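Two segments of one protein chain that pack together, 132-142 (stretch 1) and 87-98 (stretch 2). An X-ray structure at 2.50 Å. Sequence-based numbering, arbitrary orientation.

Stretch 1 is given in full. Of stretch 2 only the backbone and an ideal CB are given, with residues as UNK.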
# COMPACT_ATOMS: atom_id res chain seq x y z
N SER A 132 -10.66 3.91 0.95
CA SER A 132 -10.86 3.69 2.36
C SER A 132 -9.48 3.54 3.05
O SER A 132 -9.36 3.76 4.25
CB SER A 132 -11.73 2.45 2.45
OG SER A 132 -12.02 2.12 3.78
N ILE A 133 -8.41 3.18 2.29
CA ILE A 133 -6.99 3.05 2.65
C ILE A 133 -6.37 4.30 3.24
O ILE A 133 -5.61 4.26 4.20
CB ILE A 133 -6.27 2.57 1.36
CG1 ILE A 133 -5.81 1.16 1.63
CG2 ILE A 133 -5.12 3.47 0.90
CD1 ILE A 133 -4.54 0.97 2.52
N THR A 134 -6.69 5.46 2.68
CA THR A 134 -6.19 6.73 3.14
C THR A 134 -6.57 6.92 4.60
O THR A 134 -5.75 7.30 5.43
CB THR A 134 -6.80 7.82 2.23
OG1 THR A 134 -6.20 7.60 0.96
CG2 THR A 134 -6.56 9.24 2.66
N PHE A 135 -7.84 6.60 4.91
CA PHE A 135 -8.32 6.85 6.25
C PHE A 135 -7.82 5.74 7.15
O PHE A 135 -7.65 5.97 8.34
CB PHE A 135 -9.87 6.97 6.22
CG PHE A 135 -10.33 8.02 5.19
CD1 PHE A 135 -11.07 7.61 4.07
CD2 PHE A 135 -9.95 9.36 5.33
CE1 PHE A 135 -11.41 8.53 3.08
CE2 PHE A 135 -10.31 10.28 4.32
CZ PHE A 135 -11.03 9.86 3.21
N ILE A 136 -7.55 4.55 6.60
CA ILE A 136 -6.93 3.46 7.35
C ILE A 136 -5.51 3.87 7.78
O ILE A 136 -5.13 3.78 8.96
CB ILE A 136 -6.84 2.21 6.50
CG1 ILE A 136 -8.20 1.66 6.18
CG2 ILE A 136 -6.00 1.18 7.24
CD1 ILE A 136 -8.97 1.15 7.41
N ASP A 137 -4.70 4.31 6.78
CA ASP A 137 -3.32 4.69 6.96
C ASP A 137 -3.11 5.74 8.01
O ASP A 137 -2.42 5.50 8.98
CB ASP A 137 -2.76 5.19 5.67
CG ASP A 137 -2.43 4.17 4.58
OD1 ASP A 137 -2.57 2.94 4.70
OD2 ASP A 137 -2.01 4.68 3.56
N LYS A 138 -3.74 6.89 7.81
CA LYS A 138 -3.74 8.02 8.74
C LYS A 138 -4.22 7.70 10.15
O LYS A 138 -4.04 8.49 11.06
CB LYS A 138 -4.64 9.14 8.21
CG LYS A 138 -4.25 9.76 6.87
CD LYS A 138 -5.25 10.79 6.38
CE LYS A 138 -4.72 11.46 5.12
NZ LYS A 138 -5.73 12.32 4.51
N ARG A 139 -4.90 6.58 10.36
CA ARG A 139 -5.34 6.22 11.68
C ARG A 139 -4.21 5.52 12.42
O ARG A 139 -3.97 5.79 13.59
CB ARG A 139 -6.59 5.30 11.61
CG ARG A 139 -7.92 6.06 11.68
CD ARG A 139 -9.08 5.11 11.96
NE ARG A 139 -10.18 5.31 11.04
CZ ARG A 139 -10.41 4.49 9.99
NH1 ARG A 139 -9.65 3.43 9.72
NH2 ARG A 139 -11.46 4.70 9.21
N LYS A 140 -3.51 4.62 11.72
CA LYS A 140 -2.34 3.93 12.25
C LYS A 140 -1.32 4.88 12.85
O LYS A 140 -0.77 4.67 13.94
CB LYS A 140 -1.65 3.14 11.17
CG LYS A 140 -2.39 1.87 10.93
CD LYS A 140 -1.36 0.99 10.26
CE LYS A 140 -1.41 -0.41 10.87
NZ LYS A 140 -2.65 -1.13 10.58
N VAL A 141 -1.16 5.96 12.09
CA VAL A 141 -0.33 7.09 12.41
C VAL A 141 -0.93 7.84 13.60
O VAL A 141 -0.15 8.21 14.49
CB VAL A 141 -0.27 7.92 11.12
CG1 VAL A 141 0.26 9.34 11.32
CG2 VAL A 141 0.62 7.11 10.15
N ARG A 142 -2.27 8.05 13.66
CA ARG A 142 -2.95 8.73 14.76
C ARG A 142 -2.94 7.91 16.01
O ARG A 142 -2.66 8.45 17.07
CB ARG A 142 -4.43 9.01 14.53
CG ARG A 142 -4.87 10.12 13.61
CD ARG A 142 -6.29 10.45 13.94
NE ARG A 142 -6.78 11.47 13.04
CZ ARG A 142 -7.91 12.17 13.24
NH1 ARG A 142 -8.69 11.98 14.30
NH2 ARG A 142 -8.28 13.09 12.35
N UNK A 87 0.87 9.95 -4.05
CA UNK A 87 0.02 9.07 -4.85
C UNK A 87 -1.14 8.42 -4.11
O UNK A 87 -2.05 9.07 -3.58
CB UNK A 87 0.89 7.96 -5.46
N UNK A 88 -1.07 7.09 -4.09
CA UNK A 88 -2.03 6.20 -3.45
C UNK A 88 -2.42 6.59 -2.01
O UNK A 88 -3.42 6.10 -1.47
CB UNK A 88 -1.46 4.78 -3.44
N UNK A 89 -1.66 7.55 -1.42
CA UNK A 89 -1.73 8.09 -0.05
C UNK A 89 -1.47 7.01 1.00
O UNK A 89 -2.04 6.95 2.10
CB UNK A 89 -3.10 8.73 0.20
N UNK A 90 -0.51 6.17 0.60
CA UNK A 90 -0.15 4.99 1.34
C UNK A 90 1.33 4.87 1.64
O UNK A 90 1.70 4.83 2.82
CB UNK A 90 -0.61 3.75 0.57
N UNK A 91 2.15 4.85 0.57
CA UNK A 91 3.61 4.72 0.55
C UNK A 91 4.39 5.80 1.32
O UNK A 91 5.51 5.58 1.78
CB UNK A 91 4.08 4.73 -0.91
N UNK A 92 3.73 6.92 1.58
CA UNK A 92 4.34 8.12 2.13
C UNK A 92 3.64 8.65 3.36
O UNK A 92 4.18 9.50 4.07
CB UNK A 92 4.38 9.22 1.06
N UNK A 93 2.41 8.19 3.62
CA UNK A 93 1.69 8.55 4.83
C UNK A 93 2.19 7.74 6.02
O UNK A 93 2.33 8.29 7.10
CB UNK A 93 0.19 8.34 4.64
N UNK A 94 2.46 6.44 5.80
CA UNK A 94 3.04 5.51 6.77
C UNK A 94 4.54 5.62 7.08
O UNK A 94 5.10 4.82 7.82
CB UNK A 94 2.77 4.09 6.27
N UNK A 95 5.23 6.60 6.46
CA UNK A 95 6.63 6.97 6.69
C UNK A 95 6.72 7.78 7.96
O UNK A 95 7.72 7.81 8.65
CB UNK A 95 7.20 7.76 5.51
N UNK A 96 5.63 8.49 8.23
CA UNK A 96 5.41 9.27 9.43
C UNK A 96 5.52 8.46 10.71
O UNK A 96 5.57 9.08 11.77
CB UNK A 96 4.03 9.93 9.36
N UNK A 97 5.46 7.11 10.66
CA UNK A 97 5.60 6.23 11.83
C UNK A 97 7.01 6.31 12.40
O UNK A 97 7.18 6.51 13.61
CB UNK A 97 5.27 4.78 11.46
N UNK A 98 8.00 6.28 11.49
CA UNK A 98 9.41 6.57 11.71
C UNK A 98 9.54 7.92 12.38
O UNK A 98 10.22 8.03 13.38
CB UNK A 98 10.19 6.54 10.40

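Stretch 1 is helical from about Ile133 onward, and Ile133, Thr134, Asp137, Lys138, Lys140 and Val141 supply the surface against which stretch 2 is judged.

Position 87 has phi/psi of -59/-118, and an ideal CB there would meet nothing of stretch 1 within 5.5 Å. There is room, but the backbone favours glycine; it is Gly87. At 88 CA-to-CB runs sideways and the CB again has free space, so contact is left mainly to the backbone. Val88 bears this out: its O lies 3.9 Å from Ile133 CG2.

Position 89 points toward the helix, its ideal CB 3.4 Å from Thr134 OG1. Phi/psi of 62/39 is a left-handed conformation, easiest for glycine, asparagine or aspartate, but the methyl Thr134 CG2, 4.3 Å from the ideal CB, would also accept an apolar chain. The residue is Leu89, with chi1 m and chi2 t; its CB packs 3.4 Å from Thr134 OG1.

At 90 the ideal CB is 3.4 Å from Asp137 OD2, a carboxylate oxygen in need of a donor. Serine, threonine or another short donor would suit, whereas an acidic group would face like charge. Ser90 donates from OG to Asp137 OD2 at 3.0 Å, although the residue is poorly ordered and its chi1 of -144° lies between wells.

Positions 91 and 92 direct CA-to-CB away from stretch 1, which therefore hardly restricts their choice; they are His91 and His92.

Position 93 points toward the helix, its ideal CB 4.4 Å from Asp137 OD2 and 5.2 Å from Lys138 CG. Medium or long side chains could lie along aliphatic Lys138 and the CB of Asp137, and a basic one could seek the carboxylate. Ile93 takes the apolar course: CG2 is 3.5 Å from Asp137 CB, and CD1 is 3.7 Å from Lys138 CE.

At 94 the bond runs sideways, with Val141 CG2 5.4 Å from the ideal CB, so a branched apolar chain must extend to make contact. Leu94 does, placing CD1 3.7 Å from Asp137 CB and 4.1 Å from Val141 CG2.

Position 95 points away and tolerates polar groups; Glu95 forms a salt bridge with the residue at 98.

At 96 CA-to-CB heads toward stretch 1, the ideal CB 4.3 Å from Val141 CG1. Apolar or long polar chains could cover that methyl; the residue is Gln96.

At 97 CA-to-CB runs sideways, the ideal CB 5.4 Å from Val141 CG2, favouring leucine, isoleucine or methionine. Leu97 brings CG to 4.1 Å from Val141 CG2.

Position 98 is out of reach; Lys98 bonds weakly from NZ to Glu95 OE2 at 3.1 Å.

Stretch 2, residues 87-98: GVLSHHILEQLK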
# COMPACT_ATOMS: atom_id res chain seq x y z
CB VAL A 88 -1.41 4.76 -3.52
CG1 VAL A 88 -2.43 3.75 -3.05
CG2 VAL A 88 -0.92 4.42 -4.93
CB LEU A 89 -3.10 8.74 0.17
CG LEU A 89 -3.35 10.08 -0.53
CD1 LEU A 89 -4.82 10.45 -0.41
CD2 LEU A 89 -2.43 11.14 0.08
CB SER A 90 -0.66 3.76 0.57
OG SER A 90 -1.11 2.74 1.46
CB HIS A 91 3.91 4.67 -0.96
CG HIS A 91 5.30 4.77 -1.59
ND1 HIS A 91 6.19 5.77 -1.57
CD2 HIS A 91 5.80 3.79 -2.41
CE1 HIS A 91 7.19 5.41 -2.35
NE2 HIS A 91 6.96 4.22 -2.85
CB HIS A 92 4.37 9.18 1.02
CG HIS A 92 3.45 8.82 -0.14
ND1 HIS A 92 2.14 8.61 -0.04
CD2 HIS A 92 3.85 8.51 -1.40
CE1 HIS A 92 1.76 8.17 -1.21
NE2 HIS A 92 2.78 8.11 -2.02
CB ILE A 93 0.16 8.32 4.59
CG1 ILE A 93 -0.32 9.62 3.94
CG2 ILE A 93 -0.67 8.02 5.86
CD1 ILE A 93 -1.84 9.69 3.64
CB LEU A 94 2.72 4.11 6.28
CG LEU A 94 1.53 3.31 6.79
CD1 LEU A 94 0.37 4.17 7.26
CD2 LEU A 94 1.11 2.44 5.66
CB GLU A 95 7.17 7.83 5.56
CG GLU A 95 7.52 7.05 4.30
CD GLU A 95 8.92 6.42 4.25
OE1 GLU A 95 9.91 7.12 4.50
OE2 GLU A 95 9.01 5.23 3.92
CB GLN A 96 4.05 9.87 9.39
CG GLN A 96 3.84 10.73 8.20
CD GLN A 96 2.47 11.34 8.29
OE1 GLN A 96 1.49 10.77 7.84
NE2 GLN A 96 2.35 12.50 8.89
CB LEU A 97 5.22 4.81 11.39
CG LEU A 97 3.67 4.63 11.22
CD1 LEU A 97 3.34 3.36 10.50
CD2 LEU A 97 3.00 4.52 12.58
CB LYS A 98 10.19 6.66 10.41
CG LYS A 98 10.02 5.54 9.40
CD LYS A 98 11.06 5.71 8.32
CE LYS A 98 11.22 4.43 7.53
NZ LYS A 98 10.09 4.20 6.64
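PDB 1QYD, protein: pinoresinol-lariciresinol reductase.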